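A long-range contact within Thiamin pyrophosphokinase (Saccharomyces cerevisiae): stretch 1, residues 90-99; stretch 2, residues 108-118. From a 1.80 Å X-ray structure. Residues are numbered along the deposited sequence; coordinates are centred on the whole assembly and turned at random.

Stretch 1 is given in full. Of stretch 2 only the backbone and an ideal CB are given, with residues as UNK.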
# COMPACT_ATOMS: atom_id res chain seq x y z
N LEU B 90 -25.46 -1.16 -14.31
CA LEU B 90 -24.69 -1.90 -15.31
C LEU B 90 -23.51 -1.04 -15.73
O LEU B 90 -23.65 0.16 -15.96
CB LEU B 90 -25.56 -2.18 -16.54
CG LEU B 90 -26.79 -3.07 -16.39
CD1 LEU B 90 -27.61 -3.03 -17.67
CD2 LEU B 90 -26.37 -4.50 -16.07
N PRO B 91 -22.31 -1.63 -15.84
CA PRO B 91 -21.14 -0.86 -16.25
C PRO B 91 -21.21 -0.60 -17.75
O PRO B 91 -21.87 -1.35 -18.48
CB PRO B 91 -19.98 -1.77 -15.87
CG PRO B 91 -20.55 -3.12 -16.13
CD PRO B 91 -21.94 -3.03 -15.54
N ASN B 92 -20.53 0.44 -18.22
CA ASN B 92 -20.54 0.74 -19.65
C ASN B 92 -19.59 -0.20 -20.38
O ASN B 92 -19.90 -0.67 -21.47
CB ASN B 92 -20.13 2.20 -19.91
CG ASN B 92 -21.11 3.19 -19.32
OD1 ASN B 92 -20.94 3.64 -18.18
ND2 ASN B 92 -22.14 3.53 -20.08
N TYR B 93 -18.44 -0.47 -19.77
CA TYR B 93 -17.45 -1.36 -20.36
C TYR B 93 -16.87 -2.36 -19.36
O TYR B 93 -16.86 -2.12 -18.16
CB TYR B 93 -16.25 -0.59 -20.93
CG TYR B 93 -16.53 0.42 -22.02
CD1 TYR B 93 -16.73 1.76 -21.71
CD2 TYR B 93 -16.52 0.04 -23.36
CE1 TYR B 93 -16.91 2.71 -22.71
CE2 TYR B 93 -16.70 0.98 -24.37
CZ TYR B 93 -16.88 2.32 -24.04
OH TYR B 93 -17.03 3.25 -25.03
N ILE B 94 -16.38 -3.47 -19.90
CA ILE B 94 -15.70 -4.51 -19.15
C ILE B 94 -14.53 -4.82 -20.07
O ILE B 94 -14.73 -5.19 -21.23
CB ILE B 94 -16.54 -5.78 -18.97
CG1 ILE B 94 -17.73 -5.50 -18.05
CG2 ILE B 94 -15.68 -6.89 -18.37
CD1 ILE B 94 -18.60 -6.73 -17.78
N ILE B 95 -13.31 -4.65 -19.58
CA ILE B 95 -12.14 -4.91 -20.41
C ILE B 95 -11.04 -5.65 -19.66
O ILE B 95 -10.83 -5.44 -18.47
CB ILE B 95 -11.60 -3.57 -20.98
CG1 ILE B 95 -10.50 -3.85 -22.01
CG2 ILE B 95 -11.08 -2.70 -19.85
CD1 ILE B 95 -10.09 -2.62 -22.80
N GLY B 96 -10.35 -6.52 -20.39
CA GLY B 96 -9.27 -7.32 -19.82
C GLY B 96 -9.15 -8.61 -20.60
O GLY B 96 -9.80 -8.75 -21.64
N ASP B 97 -8.34 -9.55 -20.13
CA ASP B 97 -8.19 -10.82 -20.85
C ASP B 97 -9.44 -11.68 -20.67
O ASP B 97 -9.69 -12.61 -21.43
CB ASP B 97 -6.93 -11.57 -20.40
CG ASP B 97 -7.01 -12.05 -18.97
OD1 ASP B 97 -6.03 -11.84 -18.22
OD2 ASP B 97 -8.03 -12.66 -18.59
N LEU B 98 -10.22 -11.35 -19.64
CA LEU B 98 -11.49 -12.02 -19.34
C LEU B 98 -11.46 -13.46 -18.83
O LEU B 98 -12.52 -14.08 -18.70
CB LEU B 98 -12.40 -11.95 -20.57
CG LEU B 98 -12.50 -10.60 -21.28
CD1 LEU B 98 -13.52 -10.70 -22.40
CD2 LEU B 98 -12.90 -9.52 -20.29
N ASP B 99 -10.29 -14.01 -18.55
CA ASP B 99 -10.24 -15.39 -18.06
C ASP B 99 -10.82 -15.55 -16.66
O ASP B 99 -11.45 -16.56 -16.35
CB ASP B 99 -8.80 -15.92 -18.09
CG ASP B 99 -8.30 -16.18 -19.50
OD1 ASP B 99 -9.07 -16.75 -20.31
OD2 ASP B 99 -7.14 -15.84 -19.79
N UNK B 108 -24.44 -12.70 -18.07
CA UNK B 108 -25.36 -11.69 -17.55
C UNK B 108 -25.13 -10.30 -18.14
O UNK B 108 -26.07 -9.65 -18.59
CB UNK B 108 -25.24 -11.62 -16.03
N UNK B 109 -23.88 -9.85 -18.14
CA UNK B 109 -23.55 -8.53 -18.66
C UNK B 109 -23.60 -8.46 -20.18
O UNK B 109 -23.91 -7.42 -20.75
CB UNK B 109 -22.16 -8.12 -18.18
N UNK B 110 -23.28 -9.57 -20.84
CA UNK B 110 -23.33 -9.57 -22.29
C UNK B 110 -24.78 -9.46 -22.72
O UNK B 110 -25.12 -8.69 -23.63
CB UNK B 110 -22.68 -10.83 -22.87
N UNK B 111 -25.64 -10.23 -22.06
CA UNK B 111 -27.07 -10.22 -22.37
C UNK B 111 -27.63 -8.81 -22.17
O UNK B 111 -28.49 -8.37 -22.93
CB UNK B 111 -27.82 -11.23 -21.50
N UNK B 112 -27.13 -8.12 -21.15
CA UNK B 112 -27.59 -6.77 -20.85
C UNK B 112 -26.86 -5.68 -21.63
O UNK B 112 -26.80 -4.52 -21.22
CB UNK B 112 -27.44 -6.50 -19.35
N UNK B 113 -26.30 -6.08 -22.77
CA UNK B 113 -25.60 -5.18 -23.69
C UNK B 113 -24.40 -4.38 -23.20
O UNK B 113 -24.13 -3.29 -23.71
CB UNK B 113 -26.62 -4.17 -24.22
N UNK B 114 -23.68 -4.89 -22.21
CA UNK B 114 -22.49 -4.18 -21.73
C UNK B 114 -21.42 -4.39 -22.80
O UNK B 114 -21.28 -5.50 -23.32
CB UNK B 114 -22.03 -4.68 -20.36
N UNK B 115 -20.69 -3.34 -23.13
CA UNK B 115 -19.64 -3.47 -24.14
C UNK B 115 -18.44 -4.16 -23.50
O UNK B 115 -17.71 -3.57 -22.71
CB UNK B 115 -19.25 -2.11 -24.71
N UNK B 116 -18.25 -5.43 -23.85
CA UNK B 116 -17.16 -6.22 -23.31
C UNK B 116 -16.03 -6.31 -24.32
O UNK B 116 -16.23 -6.75 -25.46
CB UNK B 116 -17.65 -7.62 -22.92
N UNK B 117 -14.83 -5.90 -23.91
CA UNK B 117 -13.66 -5.90 -24.77
C UNK B 117 -12.56 -6.80 -24.23
O UNK B 117 -12.12 -6.65 -23.09
CB UNK B 117 -13.13 -4.47 -24.94
N UNK B 118 -12.11 -7.73 -25.07
CA UNK B 118 -11.05 -8.66 -24.68
C UNK B 118 -9.69 -8.18 -25.18
O UNK B 118 -9.55 -7.76 -26.33
CB UNK B 118 -11.34 -10.06 -25.22

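Residues 93-96 and 115-118 run as parallel strands, their axes 9° apart and 4.7 Å at closest approach.

Position 108, on a helix, has an ideal CB with nothing of stretch 1 within 5.5 Å; only a long side chain could reach across. It is Tyr 108, whose CE2 lies 4.1 Å from Leu 90 CD2.

At 109 the CA-to-CB bond points toward stretch 1, and the ideal CB is 3.8 Å from Ile 94 CD1, with Leu 90 and Pro 91 nearby. This apolar setting suits a large aliphatic or aromatic group. Tyr 109 fills it: Pro 91 CG lies over one face of the ring and Leu 90 CD2 sits at its edge.

Positions 110 and 111 meet nothing of stretch 1, and polar or charged residues would do; they are Arg 110 and Lys 111.

Position 112 leaves helical phi/psi, while its ideal CB is 3.9 Å from Leu 90 CD1. A small aliphatic residue, or a polar one able to hydrogen-bond a nearby backbone carbonyl, would suit. Asn 112 packs its CB against that methyl and donates from ND2 to Tyr 108 O (2.8 Å).

Position 113 has positive phi (58°), which favours Gly, Asn or Asp; it is Lys 113, its end leading away.

At 114, CB points toward Pro 91 O (3.8 Å) and Ile 94 CD1 (4.8 Å), a site for a compact aliphatic group. Val 114 places CG1 3.8 Å from Ile 94 CG1.

The backbone N of 115 donates to Asn 92 O (3.2 Å), and its O accepts from Ile 94 N (3.1 Å). CB lies 3.7 Å from Tyr 93 CD2, so Val, Ile or Thr would fit. Thr 115 sets CG2 3.7 Å from Tyr 93 CD2, while OG1 is hydrogen-bonded to a water (3.0 Å) that donates to Asn 92 O.

Position 116 shares a sheet face with Ile 94, and Leu 98 CD1 is 5.2 Å from CB; a branched aliphatic suits. Ile 116 brings CG2 to 3.7 Å from that methyl.

At 117, N donates to Ile 94 O (2.8 Å) and O accepts from Gly 96 N (3.2 Å). CB faces Ile 95 CG1 at 4.0 Å, favouring an aliphatic side chain; it is Ile 117.

Position 118 has CB 3.6 Å from Leu 98 CD1, suiting an aliphatic stem. Lys 118 supplies one, with CE 3.7 Å from Asp 97 O.

Stretch 2 (108-118) YYRKNKVTIIK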
# COMPACT_ATOMS: atom_id res chain seq x y z
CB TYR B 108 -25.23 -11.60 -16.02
CG TYR B 108 -26.10 -10.51 -15.42
CD1 TYR B 108 -27.48 -10.68 -15.30
CD2 TYR B 108 -25.55 -9.30 -15.00
CE1 TYR B 108 -28.29 -9.68 -14.78
CE2 TYR B 108 -26.35 -8.29 -14.48
CZ TYR B 108 -27.72 -8.48 -14.38
OH TYR B 108 -28.51 -7.48 -13.86
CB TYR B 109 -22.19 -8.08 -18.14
CG TYR B 109 -22.25 -7.64 -16.69
CD1 TYR B 109 -21.33 -8.12 -15.76
CD2 TYR B 109 -23.24 -6.77 -16.25
CE1 TYR B 109 -21.40 -7.74 -14.42
CE2 TYR B 109 -23.32 -6.38 -14.92
CZ TYR B 109 -22.40 -6.87 -14.01
OH TYR B 109 -22.49 -6.50 -12.69
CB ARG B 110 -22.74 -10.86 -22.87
CG ARG B 110 -22.38 -10.70 -24.34
CD ARG B 110 -22.05 -12.00 -25.03
NE ARG B 110 -21.39 -11.75 -26.32
CZ ARG B 110 -21.84 -10.90 -27.24
NH1 ARG B 110 -22.96 -10.21 -27.03
NH2 ARG B 110 -21.17 -10.73 -28.36
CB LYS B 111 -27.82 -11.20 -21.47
CG LYS B 111 -28.91 -11.99 -22.18
CD LYS B 111 -30.06 -12.35 -21.24
CE LYS B 111 -29.60 -13.16 -20.03
NZ LYS B 111 -29.10 -14.51 -20.40
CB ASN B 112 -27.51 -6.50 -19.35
CG ASN B 112 -28.65 -7.15 -18.59
OD1 ASN B 112 -29.81 -6.78 -18.75
ND2 ASN B 112 -28.33 -8.14 -17.76
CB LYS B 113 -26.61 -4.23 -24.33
CG LYS B 113 -27.82 -4.94 -24.93
CD LYS B 113 -27.39 -6.04 -25.89
CE LYS B 113 -28.60 -6.78 -26.44
NZ LYS B 113 -28.20 -7.90 -27.34
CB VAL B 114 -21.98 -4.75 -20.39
CG1 VAL B 114 -20.61 -4.16 -20.07
CG2 VAL B 114 -22.96 -4.43 -19.28
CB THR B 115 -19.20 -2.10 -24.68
OG1 THR B 115 -20.32 -1.44 -25.29
CG2 THR B 115 -18.10 -2.26 -25.72
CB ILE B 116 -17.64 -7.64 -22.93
CG1 ILE B 116 -18.81 -7.54 -21.95
CG2 ILE B 116 -16.50 -8.43 -22.31
CD1 ILE B 116 -19.44 -8.87 -21.58
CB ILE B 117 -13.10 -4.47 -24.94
CG1 ILE B 117 -14.18 -3.55 -25.49
CG2 ILE B 117 -11.88 -4.50 -25.86
CD1 ILE B 117 -13.78 -2.09 -25.51
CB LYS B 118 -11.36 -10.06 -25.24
CG LYS B 118 -10.34 -11.14 -24.89
CD LYS B 118 -10.89 -12.52 -25.22
CE LYS B 118 -9.89 -13.63 -24.93
NZ LYS B 118 -8.75 -13.62 -25.88
O HOH W 1 -22.29 -0.51 -23.16
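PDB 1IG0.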